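Local atomic coordinates of Dye type peroxidase A (Streptomyces lividans 1326, PDB entry 6GZW), a protein that is a haem-containing dye-decolourising peroxidase that probably uses hydrogen peroxide to oxidise dyes and related substrates. Residues Val33-Ala38 / Ala153-Gln158; Leu82-Gly87 / Leu126-Gly131; Val104-Leu109 / Ser355-Val360. All coordinates share one frame; numbering follows the deposited sequence.

Contact 1: residues Val33-Ala38 / Ala153-Gln158; sequences VAFDLA and ARVRWQ
The indole of W157 has the methyl group of A34 over one face: A34 CB sits 3.4 Å from the centre of the five-membered W157 ring, a CH-pi contact offset toward the rim. W157 gets there with CG in the crowded position between backbone N and carbonyl carbon (chi1 59°), and its NE1 donates to N123 O. The guanidinium of R156 meets D36 at its edge: R156 NH1 donates to D36 OD2 over 2.8 Å, on the syn lone pair of that oxygen; this salt bridge forms although the carboxylate plane is turned 55° from the guanidinium. NE and NH2 of R156 are held by S122 and K119 carbonyls, and D36 OD1 takes the D125 amide, so both groups are fixed. In the plane of the R154 guanidinium a water links NH1 to D36 OD2, while R154 NH2 hydrogen-bonds the carbonyl oxygen of A312 of the second subunit. R156 and W157 both pair with A34, a classic beta bulge: A34 O accepts R156 N at 2.8 Å but W157 N only weakly, at 3.4 Å. Beyond the bulge, F35 CE2 touches V155 CG2 at 3.7 Å. Strand 153-162 is outermost in the sheet within this chain, next to 29-37, which bonds strand 126-132 along its other edge; helix 135-149 packs on V33, F35, V155 and Q158, and W53 of helix 43-61 meets the F35 ring.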
loop_
_atom_site.group_PDB
_atom_site.type_symbol
_atom_site.label_atom_id
_atom_site.label_comp_id
_atom_site.label_asym_id
_atom_site.label_seq_id
_atom_site.Cartn_x
_atom_site.Cartn_y
_atom_site.Cartn_z
ATOM N N VAL A 33 13.604 3.223 3.034
ATOM C CA VAL A 33 14.002 4.614 2.888
ATOM C C VAL A 33 15.518 4.708 3.038
ATOM O O VAL A 33 16.093 3.957 3.816
ATOM C CB VAL A 33 13.222 5.499 3.885
ATOM C CG1 VAL A 33 13.328 4.988 5.302
ATOM C CG2 VAL A 33 13.591 6.966 3.769
ATOM N N ALA A 34 16.150 5.535 2.205
ATOM C CA ALA A 34 17.548 5.868 2.332
ATOM C C ALA A 34 17.683 7.338 2.700
ATOM O O ALA A 34 16.917 8.175 2.213
ATOM C CB ALA A 34 18.284 5.550 1.037
ATOM N N PHE A 35 18.663 7.645 3.556
ATOM C CA PHE A 35 18.972 9.001 3.975
ATOM C C PHE A 35 20.420 9.334 3.613
ATOM O O PHE A 35 21.276 8.432 3.682
ATOM C CB PHE A 35 18.816 9.148 5.493
ATOM C CG PHE A 35 17.419 8.981 5.997
ATOM C CD1 PHE A 35 16.940 7.720 6.321
ATOM C CD2 PHE A 35 16.585 10.073 6.230
ATOM C CE1 PHE A 35 15.664 7.518 6.815
ATOM C CE2 PHE A 35 15.285 9.873 6.731
ATOM C CZ PHE A 35 14.826 8.589 7.013
ATOM N N ASP A 36 20.678 10.581 3.238
ATOM C CA ASP A 36 22.044 11.111 3.153
ATOM C C ASP A 36 22.319 12.090 4.264
ATOM O O ASP A 36 21.496 12.955 4.580
ATOM C CB ASP A 36 22.307 11.795 1.815
ATOM C CG ASP A 36 22.415 10.804 0.669
ATOM O OD1 ASP A 36 22.851 9.666 0.896
ATOM O OD2 ASP A 36 22.106 11.195 -0.475
ATOM N N LEU A 37 23.481 11.967 4.873
ATOM C CA LEU A 37 23.870 12.926 5.906
ATOM C C LEU A 37 23.948 14.345 5.349
ATOM O O LEU A 37 24.403 14.566 4.228
ATOM C CB LEU A 37 25.216 12.510 6.519
ATOM C CG LEU A 37 25.185 11.247 7.379
ATOM C CD1 LEU A 37 26.607 10.814 7.660
ATOM C CD2 LEU A 37 24.466 11.457 8.674
ATOM N N ALA A 38 23.446 15.282 6.140
ATOM C CA ALA A 38 23.470 16.677 5.792
ATOM C C ALA A 38 24.878 17.249 5.986
ATOM O O ALA A 38 25.697 16.698 6.722
ATOM C CB ALA A 38 22.480 17.432 6.671
ATOM N N ALA A 153 20.049 14.568 8.530
ATOM C CA ALA A 153 19.996 13.821 7.276
ATOM C C ALA A 153 18.752 14.182 6.486
ATOM O O ALA A 153 17.806 14.732 7.063
ATOM C CB ALA A 153 20.035 12.332 7.555
ATOM N N ARG A 154 18.819 13.970 5.172
ATOM C CA ARG A 154 17.691 14.212 4.258
ATOM C C ARG A 154 17.299 12.863 3.664
ATOM O O ARG A 154 18.154 11.967 3.529
ATOM C CB ARG A 154 18.033 15.215 3.119
ATOM C CG ARG A 154 19.089 14.761 2.110
ATOM C CD ARG A 154 19.340 15.737 0.975
ATOM N NE ARG A 154 18.106 15.922 0.202
ATOM C CZ ARG A 154 17.697 15.194 -0.845
ATOM N NH1 ARG A 154 18.417 14.198 -1.355
ATOM N NH2 ARG A 154 16.514 15.467 -1.393
ATOM N N VAL A 155 16.019 12.721 3.316
ATOM C CA VAL A 155 15.541 11.565 2.559
ATOM C C VAL A 155 16.138 11.627 1.170
ATOM O O VAL A 155 15.928 12.591 0.411
ATOM C CB VAL A 155 14.004 11.543 2.481
ATOM C CG1 VAL A 155 13.497 10.430 1.566
ATOM C CG2 VAL A 155 13.423 11.396 3.870
ATOM N N ARG A 156 16.901 10.591 0.843
ATOM C CA ARG A 156 17.457 10.429 -0.492
ATOM C C ARG A 156 16.435 9.759 -1.422
ATOM O O ARG A 156 16.211 10.200 -2.537
ATOM C CB ARG A 156 18.745 9.588 -0.416
ATOM C CG ARG A 156 19.426 9.390 -1.755
ATOM C CD ARG A 156 20.636 8.468 -1.657
ATOM N NE ARG A 156 21.174 8.281 -2.997
ATOM C CZ ARG A 156 21.928 9.151 -3.653
ATOM N NH1 ARG A 156 22.349 10.266 -3.057
ATOM N NH2 ARG A 156 22.278 8.894 -4.903
ATOM N N TRP A 157 15.851 8.675 -0.946
ATOM C CA TRP A 157 14.817 7.945 -1.698
ATOM C C TRP A 157 13.933 7.150 -0.757
ATOM O O TRP A 157 14.300 6.864 0.377
ATOM C CB TRP A 157 15.384 7.051 -2.815
ATOM C CG TRP A 157 16.357 5.985 -2.437
ATOM C CD1 TRP A 157 17.694 6.044 -2.565
ATOM C CD2 TRP A 157 16.060 4.670 -1.923
ATOM N NE1 TRP A 157 18.273 4.859 -2.155
ATOM C CE2 TRP A 157 17.286 3.994 -1.762
ATOM C CE3 TRP A 157 14.887 4.001 -1.586
ATOM C CZ2 TRP A 157 17.364 2.699 -1.259
ATOM C CZ3 TRP A 157 14.959 2.719 -1.090
ATOM C CH2 TRP A 157 16.202 2.079 -0.925
ATOM N N GLN A 158 12.733 6.845 -1.215
ATOM C CA GLN A 158 11.794 6.095 -0.381
ATOM C C GLN A 158 10.833 5.347 -1.269
ATOM O O GLN A 158 10.331 5.916 -2.286
ATOM C CB GLN A 158 11.059 7.024 0.589
ATOM C CG GLN A 158 10.261 6.296 1.685
ATOM C CD GLN A 158 8.830 6.033 1.288
ATOM O OE1 GLN A 158 8.114 6.961 0.982
ATOM N NE2 GLN A 158 8.396 4.784 1.357
HETATM O O HOH W 1 21.212 13.532 -1.068
#

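Contact 2: residues Leu82-Gly87 / Leu126-Gly131; sequences LTVTFG and LWVQIG
This is a regular antiparallel strand pairing, fully buried, between neighbouring strands 83-89 and 126-132 in the middle of the sheet. Six backbone hydrogen bonds join T83 to G131, T85 to Q129 and G87 to W127, two for each pair; the shortest, T83 N to G131 O, is 2.8 Å. Five of the six donors lie in the carbonyl plane, whereas W127 N sits well above that of G87. On the face carrying V84, F86, V128 and I130, the valines lie side by side with V84 CG1 and V128 CG1 3.6 Å apart, and V128 CG2 approaches F86 CD1 at 3.9 Å. Helix 43-61 covers V84 and L82 here, as expected for the beta-alpha-beta-beta-alpha-beta order of a ferredoxin-like half, in which this pair forms the second and third strands. The other face is more polar. A water bridges the two strands, donating to T85 OG1 at 2.7 Å and to Q129 O at 2.8 Å, with T83 OG1 also 2.7 Å from it. T83 OG1 is further bonded to Q27, and T85 OG1 to P20 O. W127, its CG anti to the backbone N, turns a ring edge to G87 N, and W325 of strand 316-326 packs against both T85 and W127.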
loop_
_atom_site.group_PDB
_atom_site.type_symbol
_atom_site.label_atom_id
_atom_site.label_comp_id
_atom_site.label_asym_id
_atom_site.label_seq_id
_atom_site.Cartn_x
_atom_site.Cartn_y
_atom_site.Cartn_z
ATOM N N LEU A 82 5.406 -4.960 13.813
ATOM C CA LEU A 82 6.276 -3.899 13.314
ATOM C C LEU A 82 7.731 -4.294 13.523
ATOM O O LEU A 82 8.077 -4.743 14.623
ATOM C CB LEU A 82 6.029 -2.559 14.025
ATOM C CG LEU A 82 6.999 -1.436 13.609
ATOM C CD1 LEU A 82 6.814 -0.939 12.172
ATOM C CD2 LEU A 82 6.879 -0.262 14.566
ATOM N N THR A 83 8.562 -4.098 12.494
ATOM C CA THR A 83 10.008 -4.142 12.626
ATOM C C THR A 83 10.634 -2.952 11.951
ATOM O O THR A 83 10.122 -2.425 10.961
ATOM C CB THR A 83 10.682 -5.429 12.081
ATOM O OG1 THR A 83 10.491 -5.530 10.652
ATOM C CG2 THR A 83 10.098 -6.653 12.735
ATOM N N VAL A 84 11.746 -2.513 12.520
ATOM C CA VAL A 84 12.592 -1.455 11.984
ATOM C C VAL A 84 14.033 -1.970 11.991
ATOM O O VAL A 84 14.503 -2.456 13.019
ATOM C CB VAL A 84 12.506 -0.158 12.825
ATOM C CG1 VAL A 84 13.195 0.984 12.084
ATOM C CG2 VAL A 84 11.058 0.188 13.099
ATOM N N THR A 85 14.701 -1.846 10.854
ATOM C CA THR A 85 16.059 -2.339 10.635
ATOM C C THR A 85 16.918 -1.258 10.006
ATOM O O THR A 85 16.452 -0.534 9.117
ATOM C CB THR A 85 16.012 -3.485 9.604
ATOM O OG1 THR A 85 14.937 -4.366 9.927
ATOM C CG2 THR A 85 17.314 -4.206 9.555
ATOM N N PHE A 86 18.178 -1.165 10.433
ATOM C CA PHE A 86 19.070 -0.084 10.044
ATOM C C PHE A 86 20.342 -0.579 9.364
ATOM O O PHE A 86 20.980 -1.529 9.873
ATOM C CB PHE A 86 19.483 0.709 11.295
ATOM C CG PHE A 86 18.316 1.246 12.111
ATOM C CD1 PHE A 86 17.643 2.415 11.718
ATOM C CD2 PHE A 86 17.845 0.562 13.235
ATOM C CE1 PHE A 86 16.582 2.895 12.433
ATOM C CE2 PHE A 86 16.755 1.044 13.963
ATOM C CZ PHE A 86 16.120 2.219 13.554
ATOM N N GLY A 87 20.778 0.113 8.302
ATOM C CA GLY A 87 22.055 -0.189 7.643
ATOM C C GLY A 87 22.843 1.041 7.234
ATOM O O GLY A 87 22.309 2.156 7.214
ATOM N N LEU A 126 22.607 5.937 4.580
ATOM C CA LEU A 126 21.891 5.183 5.603
ATOM C C LEU A 126 20.640 4.562 5.011
ATOM O O LEU A 126 19.980 5.198 4.183
ATOM C CB LEU A 126 21.472 6.091 6.754
ATOM C CG LEU A 126 22.608 6.662 7.602
ATOM C CD1 LEU A 126 22.098 7.824 8.426
ATOM C CD2 LEU A 126 23.227 5.576 8.482
ATOM N N TRP A 127 20.295 3.368 5.463
ATOM C CA TRP A 127 19.067 2.697 5.000
ATOM C C TRP A 127 18.234 2.281 6.186
ATOM O O TRP A 127 18.763 1.829 7.190
ATOM C CB TRP A 127 19.483 1.481 4.190
ATOM C CG TRP A 127 18.394 0.597 3.653
ATOM C CD1 TRP A 127 17.557 0.837 2.576
ATOM C CD2 TRP A 127 18.049 -0.700 4.149
ATOM N NE1 TRP A 127 16.747 -0.247 2.380
ATOM C CE2 TRP A 127 17.022 -1.205 3.321
ATOM C CE3 TRP A 127 18.536 -1.504 5.197
ATOM C CZ2 TRP A 127 16.455 -2.483 3.519
ATOM C CZ3 TRP A 127 17.957 -2.772 5.411
ATOM C CH2 TRP A 127 16.946 -3.257 4.562
ATOM N N VAL A 128 16.908 2.458 6.086
ATOM C CA VAL A 128 15.996 1.918 7.077
ATOM C C VAL A 128 14.918 1.113 6.382
ATOM O O VAL A 128 14.360 1.571 5.363
ATOM C CB VAL A 128 15.316 3.039 7.911
ATOM C CG1 VAL A 128 14.523 2.414 9.052
ATOM C CG2 VAL A 128 16.357 4.014 8.423
ATOM N N GLN A 129 14.634 -0.074 6.932
ATOM C CA GLN A 129 13.532 -0.917 6.474
ATOM C C GLN A 129 12.458 -0.956 7.540
ATOM O O GLN A 129 12.699 -1.348 8.687
ATOM C CB GLN A 129 14.032 -2.337 6.194
ATOM C CG GLN A 129 12.943 -3.354 5.828
ATOM C CD GLN A 129 13.510 -4.748 5.721
ATOM O OE1 GLN A 129 13.939 -5.338 6.731
ATOM N NE2 GLN A 129 13.537 -5.280 4.517
ATOM N N ILE A 130 11.243 -0.566 7.153
ATOM C CA ILE A 130 10.108 -0.614 8.044
ATOM C C ILE A 130 9.081 -1.579 7.464
ATOM O O ILE A 130 8.767 -1.496 6.278
ATOM C CB ILE A 130 9.494 0.783 8.188
ATOM C CG1 ILE A 130 10.522 1.654 8.911
ATOM C CG2 ILE A 130 8.164 0.728 8.954
ATOM C CD1 ILE A 130 10.263 3.099 8.794
ATOM N N GLY A 131 8.570 -2.477 8.296
ATOM C CA GLY A 131 7.483 -3.364 7.935
ATOM C C GLY A 131 6.527 -3.667 9.061
ATOM O O GLY A 131 6.912 -3.639 10.233
HETATM O O HOH W 2 12.353 -4.060 9.396
#

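Contact 3: residues Val104-Leu109 / Ser355-Val360; sequences VALDPL and SGLFAV
Three leucine torsions set this contact up. L357 holds CG anti to its backbone N (chi1 164°), so the side chain reaches out from the strand toward the loop. L106 and L109 both place CG anti to the carbonyl carbon (chi1 -65° and -61°), but L109 sets out toward the strand, whereas L106 starts alongside it and brings only its tip over. L106, at the end of a single 3-10 turn, lowers CD2 onto the strand between two side chains: it lies 3.9 Å from L357 CG and an equal 3.9 Å from A359 CB. The same L106 CD2 also presses on the main chain, 3.5 Å from A359 N. In return L357 CD2 slots in under the loop's carbonyls, 3.5 Å from A105 O and 3.4 Å from D107 O, contacts that are pure packing. L109 crosses L357 obliquely, CD2 to CD2 at 4.1 Å, while L109 CD1 rests 3.3 Å from S355 OG, a hydroxyl already bonded to R224 NH1. An alanine at L106 would lose the CD2 contact to both L357 and A359, and would probably loosen the fit of the turn on the strand. Around the pair, P329 touches L357, and W214, M215 and Y220 pack on A359. The L109 side chain comes within about 9 Å of the bound haem. A long loop of the N-terminal peroxidase family region thus docks through apolar side chains onto strand 350-360 of the C-terminal region, the half of this dye-type peroxidase that holds the haem.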
loop_
_atom_site.group_PDB
_atom_site.type_symbol
_atom_site.label_atom_id
_atom_site.label_comp_id
_atom_site.label_asym_id
_atom_site.label_seq_id
_atom_site.Cartn_x
_atom_site.Cartn_y
_atom_site.Cartn_z
ATOM N N VAL A 104 35.053 -4.427 3.507
ATOM C CA VAL A 104 35.329 -4.787 2.100
ATOM C C VAL A 104 34.013 -5.232 1.432
ATOM O O VAL A 104 33.814 -5.041 0.213
ATOM C CB VAL A 104 36.386 -5.927 1.984
ATOM C CG1 VAL A 104 36.496 -6.448 0.554
ATOM C CG2 VAL A 104 37.746 -5.443 2.457
ATOM N N ALA A 105 33.140 -5.828 2.236
ATOM C CA ALA A 105 31.828 -6.299 1.745
ATOM C C ALA A 105 30.963 -5.198 1.150
ATOM O O ALA A 105 30.057 -5.494 0.370
ATOM C CB ALA A 105 31.066 -7.005 2.837
ATOM N N LEU A 106 31.216 -3.943 1.507
ATOM C CA LEU A 106 30.501 -2.813 0.895
ATOM C C LEU A 106 31.080 -2.304 -0.406
ATOM O O LEU A 106 30.545 -1.321 -0.967
ATOM C CB LEU A 106 30.348 -1.637 1.870
ATOM C CG LEU A 106 29.488 -1.865 3.107
ATOM C CD1 LEU A 106 29.418 -0.566 3.875
ATOM C CD2 LEU A 106 28.074 -2.349 2.764
ATOM N N ASP A 107 32.136 -2.940 -0.926
ATOM C CA ASP A 107 32.670 -2.531 -2.219
ATOM C C ASP A 107 31.541 -2.528 -3.266
ATOM O O ASP A 107 30.653 -3.389 -3.200
ATOM C CB ASP A 107 33.790 -3.456 -2.711
ATOM C CG ASP A 107 35.101 -3.275 -1.959
ATOM O OD1 ASP A 107 35.242 -2.339 -1.145
ATOM O OD2 ASP A 107 35.993 -4.119 -2.202
ATOM N N PRO A 108 31.559 -1.557 -4.190
ATOM C CA PRO A 108 30.404 -1.403 -5.097
ATOM C C PRO A 108 30.056 -2.674 -5.862
ATOM O O PRO A 108 30.943 -3.412 -6.285
ATOM C CB PRO A 108 30.842 -0.299 -6.068
ATOM C CG PRO A 108 32.295 -0.052 -5.790
ATOM C CD PRO A 108 32.536 -0.478 -4.380
ATOM N N LEU A 109 28.760 -2.911 -6.060
ATOM C CA LEU A 109 28.304 -4.047 -6.845
ATOM C C LEU A 109 28.795 -3.886 -8.275
ATOM O O LEU A 109 29.041 -2.758 -8.709
ATOM C CB LEU A 109 26.763 -4.141 -6.825
ATOM C CG LEU A 109 26.096 -4.341 -5.454
ATOM C CD1 LEU A 109 24.579 -4.083 -5.468
ATOM C CD2 LEU A 109 26.379 -5.718 -4.908
ATOM N N SER A 355 19.177 0.174 -6.852
ATOM C CA SER A 355 20.000 -0.773 -6.121
ATOM C C SER A 355 20.544 -0.145 -4.853
ATOM O O SER A 355 20.763 1.036 -4.809
ATOM C CB SER A 355 21.187 -1.179 -6.971
ATOM O OG SER A 355 21.985 -2.132 -6.285
ATOM N N GLY A 356 20.797 -0.956 -3.845
ATOM C CA GLY A 356 21.477 -0.467 -2.624
ATOM C C GLY A 356 22.161 -1.659 -1.986
ATOM O O GLY A 356 21.665 -2.770 -2.067
ATOM N N LEU A 357 23.333 -1.417 -1.411
ATOM C CA LEU A 357 24.088 -2.407 -0.664
ATOM C C LEU A 357 24.410 -1.808 0.695
ATOM O O LEU A 357 25.079 -0.768 0.748
ATOM C CB LEU A 357 25.379 -2.781 -1.406
ATOM C CG LEU A 357 26.482 -3.509 -0.651
ATOM C CD1 LEU A 357 25.993 -4.815 -0.075
ATOM C CD2 LEU A 357 27.682 -3.724 -1.564
ATOM N N PHE A 358 23.875 -2.391 1.781
ATOM C CA PHE A 358 24.059 -1.816 3.122
ATOM C C PHE A 358 24.582 -2.828 4.140
ATOM O O PHE A 358 24.251 -4.023 4.070
ATOM C CB PHE A 358 22.766 -1.152 3.606
ATOM C CG PHE A 358 22.162 -0.192 2.606
ATOM C CD1 PHE A 358 22.678 1.087 2.423
ATOM C CD2 PHE A 358 21.085 -0.584 1.823
ATOM C CE1 PHE A 358 22.123 1.951 1.499
ATOM C CE2 PHE A 358 20.522 0.285 0.892
ATOM C CZ PHE A 358 21.032 1.560 0.723
ATOM N N ALA A 359 25.411 -2.327 5.065
ATOM C CA ALA A 359 25.919 -3.101 6.186
ATOM C C ALA A 359 24.972 -2.955 7.363
ATOM O O ALA A 359 24.860 -1.860 7.946
ATOM C CB ALA A 359 27.304 -2.612 6.582
ATOM N N VAL A 360 24.330 -4.041 7.750
ATOM C CA VAL A 360 23.300 -4.030 8.772
ATOM C C VAL A 360 23.910 -4.731 9.992
ATOM O O VAL A 360 24.023 -5.965 10.013
ATOM C CB VAL A 360 22.039 -4.736 8.240
ATOM C CG1 VAL A 360 21.005 -4.988 9.313
ATOM C CG2 VAL A 360 21.418 -3.920 7.096
#

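From the N terminus, strand 29-37 comes first and waits until 153-158 for its partner, so contact 1 closes a long loop around most of the N-terminal family region. Contact 2 falls wholly within that loop, closing a shorter one between 82-87 and 126-131. Segment 104-109 lies inside both loops, yet its partner, 355-360, comes near the end of the chain; contact 3 therefore crosses the other two. Contacts 1 and 2 share the sheet directly, V33 O lying 2.8 Å from V128 N. Contact 2 meets contact 3 where the rings of W127 and F358 stack, and strands 83-89 and 350-360 run side by side, joining the N- and C-terminal halves.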